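Local coordinates for protein methyltransferase (Geobacter sulfurreducens PCA, PDB 3C3P) that probably transfers a methyl group from S-adenosyl-L-methionine to an oxygen atom of an unidentified substrate, as an O-methyltransferase, at residues P57-V62 with A122-I127. Residues are numbered along the deposited sequence; the frame is centred on the assembly and turned at random. Where two conformers were deposited one is given.
Sequences PQLVVV and AGQRDI. With EDO (1,2-ethanediol), chain F.
This is a small, mostly van der Waals packing contact, part apolar and part carbon against oxygen, on one face of the central sheet, at the starting ends of two neighbouring parallel strands. The strand that begins at L59 meets the loop that follows helix 117-121 and leads into strand 127-133. L59 and V61 both direct their side chains at this loop. L59 has CG anti to the backbone N (chi1 -179°), which carries its methyls in among Q124, R125 and I127. L59 CD2 rests 3.3 Å from the backbone oxygen, R125 O. The side chain of Q124 bends at chi2 (-73°) and passes L59 at a slant. This sets Q124 OE1 3.5 Å from L59 CD2. V61 and I127 run nearly perpendicular to each other, and V61 CG2 approaches I127 CG1 to 3.6 Å. V61 CG2 also meets I127 CD1 at 3.7 Å, and I127 CG2 lies against V61. I127 CG1 also faces the leucine, 4.0 Å from L59 CD2. An alanine here in place of I127 would lose CG1, CG2 and CD1, and would probably loosen the packing against V61 and L59. The strand order 3-2-1-4-5-7-6 is that of the Rossmann-like class I methyltransferase fold, and the contact joins its first and fourth strands. The sheet pairing starts just beyond the loop, where L59 bonds through its backbone to D128 and I129. D128 OD2 also accepts the N-H groups of Q58 and L59. R125 turns back along its own loop, and its NH1 donates to Q124 O at 2.9 Å, from above the carbonyl plane. A 1,2-ethanediol, probably picked up from the crystallisation solution, lies beside L59. Its O1 donates a very short bond to R125 O (2.5 Å), and its C2 sits 3.5 Å from L59 CB.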
ATOM      1  N   PRO A  57       4.483   8.634   9.509  1.00 30.17           N
ATOM      2  CA  PRO A  57       3.850   9.896   9.824  1.00 30.43           C
ATOM      3  C   PRO A  57       4.096  10.406  11.223  1.00 31.91           C
ATOM      4  O   PRO A  57       4.339   9.637  12.142  1.00 31.43           O
ATOM      5  CB  PRO A  57       2.364   9.548   9.733  1.00 30.63           C
ATOM      6  CG  PRO A  57       2.331   8.159  10.336  1.00 30.67           C
ATOM      7  CD  PRO A  57       3.556   7.494   9.678  1.00 31.08           C
ATOM      8  N   GLN A  58       4.045  11.728  11.327  1.00 32.20           N
ATOM      9  CA  GLN A  58       4.207  12.432  12.585  0.50 32.03           C
ATOM     10  C   GLN A  58       2.808  12.653  13.181  1.00 32.03           C
ATOM     11  O   GLN A  58       2.640  12.712  14.405  1.00 31.90           O
ATOM     12  CB  GLN A  58       4.960  13.744  12.338  0.50 32.85           C
ATOM     13  CG  GLN A  58       6.288  13.516  11.606  0.50 33.01           C
ATOM     14  CD  GLN A  58       6.861  14.768  10.989  0.50 34.38           C
ATOM     15  OE1 GLN A  58       7.361  14.726   9.864  0.50 35.62           O
ATOM     16  NE2 GLN A  58       6.724  15.899  11.670  0.50 34.73           N
ATOM     17  N   LEU A  59       1.824  12.727  12.284  1.00 30.91           N
ATOM     18  CA  LEU A  59       0.405  12.940  12.627  1.00 29.90           C
ATOM     19  C   LEU A  59      -0.590  12.194  11.743  1.00 29.32           C
ATOM     20  O   LEU A  59      -0.623  12.296  10.525  1.00 27.92           O
ATOM     21  CB  LEU A  59       0.059  14.450  12.614  1.00 29.81           C
ATOM     22  CG  LEU A  59      -1.377  14.893  12.974  1.00 30.33           C
ATOM     23  CD1 LEU A  59      -1.756  14.422  14.399  1.00 30.49           C
ATOM     24  CD2 LEU A  59      -1.597  16.409  12.834  1.00 30.11           C
ATOM     25  N   VAL A  60      -1.381  11.412  12.439  1.00 29.34           N
ATOM     26  CA  VAL A  60      -2.452  10.624  11.872  1.00 28.91           C
ATOM     27  C   VAL A  60      -3.732  11.082  12.527  1.00 27.79           C
ATOM     28  O   VAL A  60      -3.841  11.102  13.754  1.00 30.01           O
ATOM     29  CB  VAL A  60      -2.295   9.093  12.140  1.00 28.01           C
ATOM     30  CG1 VAL A  60      -3.501   8.321  11.554  1.00 27.61           C
ATOM     31  CG2 VAL A  60      -0.949   8.558  11.606  1.00 28.52           C
ATOM     32  N   VAL A  61      -4.704  11.407  11.689  1.00 28.61           N
ATOM     33  CA  VAL A  61      -6.022  11.857  12.124  1.00 28.72           C
ATOM     34  C   VAL A  61      -7.118  10.880  11.635  1.00 29.65           C
ATOM     35  O   VAL A  61      -7.203  10.503  10.462  1.00 29.38           O
ATOM     36  CB  VAL A  61      -6.261  13.332  11.702  1.00 28.21           C
ATOM     37  CG1 VAL A  61      -7.673  13.819  12.116  1.00 27.90           C
ATOM     38  CG2 VAL A  61      -5.136  14.223  12.316  1.00 26.99           C
ATOM     39  N   VAL A  62      -7.913  10.442  12.612  1.00 29.31           N
ATOM     40  CA  VAL A  62      -8.986   9.482  12.418  1.00 29.54           C
ATOM     41  C   VAL A  62     -10.323  10.071  12.865  1.00 31.29           C
ATOM     42  O   VAL A  62     -10.672   9.987  14.039  1.00 30.89           O
ATOM     43  CB  VAL A  62      -8.702   8.211  13.246  1.00 28.93           C
ATOM     44  CG1 VAL A  62      -9.708   7.137  12.933  1.00 28.61           C
ATOM     45  CG2 VAL A  62      -7.270   7.725  12.978  1.00 28.75           C
ATOM     46  N   ALA A 122     -10.736  19.473  11.626  1.00 37.60           N
ATOM     47  CA  ALA A 122     -10.456  20.682  10.857  1.00 37.42           C
ATOM     48  C   ALA A 122      -9.490  21.638  11.567  1.00 37.45           C
ATOM     49  O   ALA A 122      -8.924  22.526  10.934  1.00 38.10           O
ATOM     50  CB  ALA A 122     -11.758  21.407  10.507  1.00 37.95           C
ATOM     51  N   GLY A 123      -9.293  21.453  12.868  1.00 36.27           N
ATOM     52  CA  GLY A 123      -8.401  22.312  13.655  1.00 36.02           C
ATOM     53  C   GLY A 123      -6.971  21.800  13.681  1.00 36.65           C
ATOM     54  O   GLY A 123      -6.067  22.404  14.263  1.00 36.31           O
ATOM     55  N   GLN A 124      -6.781  20.656  13.043  1.00 36.92           N
ATOM     56  CA  GLN A 124      -5.458  20.014  12.951  1.00 37.22           C
ATOM     57  C   GLN A 124      -4.667  20.581  11.784  1.00 36.84           C
ATOM     58  O   GLN A 124      -5.228  21.108  10.833  1.00 37.35           O
ATOM     59  CB  GLN A 124      -5.608  18.492  12.842  1.00 37.56           C
ATOM     60  CG  GLN A 124      -6.212  17.871  14.088  1.00 38.40           C
ATOM     61  CD  GLN A 124      -5.249  17.834  15.257  1.00 38.58           C
ATOM     62  OE1 GLN A 124      -4.091  17.428  15.117  1.00 39.59           O
ATOM     63  NE2 GLN A 124      -5.742  18.180  16.437  1.00 39.37           N
ATOM     64  N   ARG A 125      -3.352  20.499  11.893  1.00 37.15           N
ATOM     65  CA  ARG A 125      -2.448  20.990  10.844  1.00 37.52           C
ATOM     66  C   ARG A 125      -1.361  19.987  10.492  1.00 36.16           C
ATOM     67  O   ARG A 125      -0.899  19.225  11.334  1.00 35.06           O
ATOM     68  CB  ARG A 125      -1.779  22.313  11.265  1.00 39.08           C
ATOM     69  CG  ARG A 125      -2.718  23.477  11.467  1.00 40.76           C
ATOM     70  CD  ARG A 125      -3.470  23.843  10.196  1.00 42.27           C
ATOM     71  NE  ARG A 125      -4.325  25.012  10.409  1.00 43.83           N
ATOM     72  CZ  ARG A 125      -5.594  24.978  10.817  1.00 44.78           C
ATOM     73  NH1 ARG A 125      -6.205  23.827  11.054  1.00 45.06           N
ATOM     74  NH2 ARG A 125      -6.260  26.112  10.979  1.00 44.90           N
ATOM     75  N   ASP A 126      -0.958  20.000   9.227  1.00 34.01           N
ATOM     76  CA  ASP A 126       0.116  19.116   8.758  1.00 33.62           C
ATOM     77  C   ASP A 126      -0.160  17.652   9.052  1.00 30.92           C
ATOM     78  O   ASP A 126       0.646  16.940   9.630  1.00 29.52           O
ATOM     79  CB  ASP A 126       1.452  19.531   9.371  1.00 34.94           C
ATOM     80  CG  ASP A 126       1.941  20.863   8.842  1.00 37.22           C
ATOM     81  OD1 ASP A 126       1.835  21.104   7.619  1.00 39.49           O
ATOM     82  OD2 ASP A 126       2.473  21.646   9.646  1.00 39.45           O
ATOM     83  N   ILE A 127      -1.360  17.252   8.692  1.00 29.84           N
ATOM     84  CA  ILE A 127      -1.799  15.852   8.814  1.00 30.53           C
ATOM     85  C   ILE A 127      -1.065  15.030   7.752  1.00 30.24           C
ATOM     86  O   ILE A 127      -1.102  15.355   6.571  1.00 30.23           O
ATOM     87  CB  ILE A 127      -3.333  15.702   8.638  1.00 30.22           C
ATOM     88  CG1 ILE A 127      -4.098  16.518   9.707  1.00 30.48           C
ATOM     89  CG2 ILE A 127      -3.751  14.211   8.685  1.00 30.81           C
ATOM     90  CD1 ILE A 127      -5.620  16.602   9.459  1.00 30.81           C
TER
HETATM   91  C1  EDO F 212       1.835  18.911  13.267  1.00 53.72           C
HETATM   92  O1  EDO F 212       0.474  19.331  13.380  1.00 54.64           O
HETATM   93  C2  EDO F 212       1.856  17.394  13.139  1.00 53.97           C
HETATM   94  O2  EDO F 212       3.199  16.902  13.023  1.00 53.07           O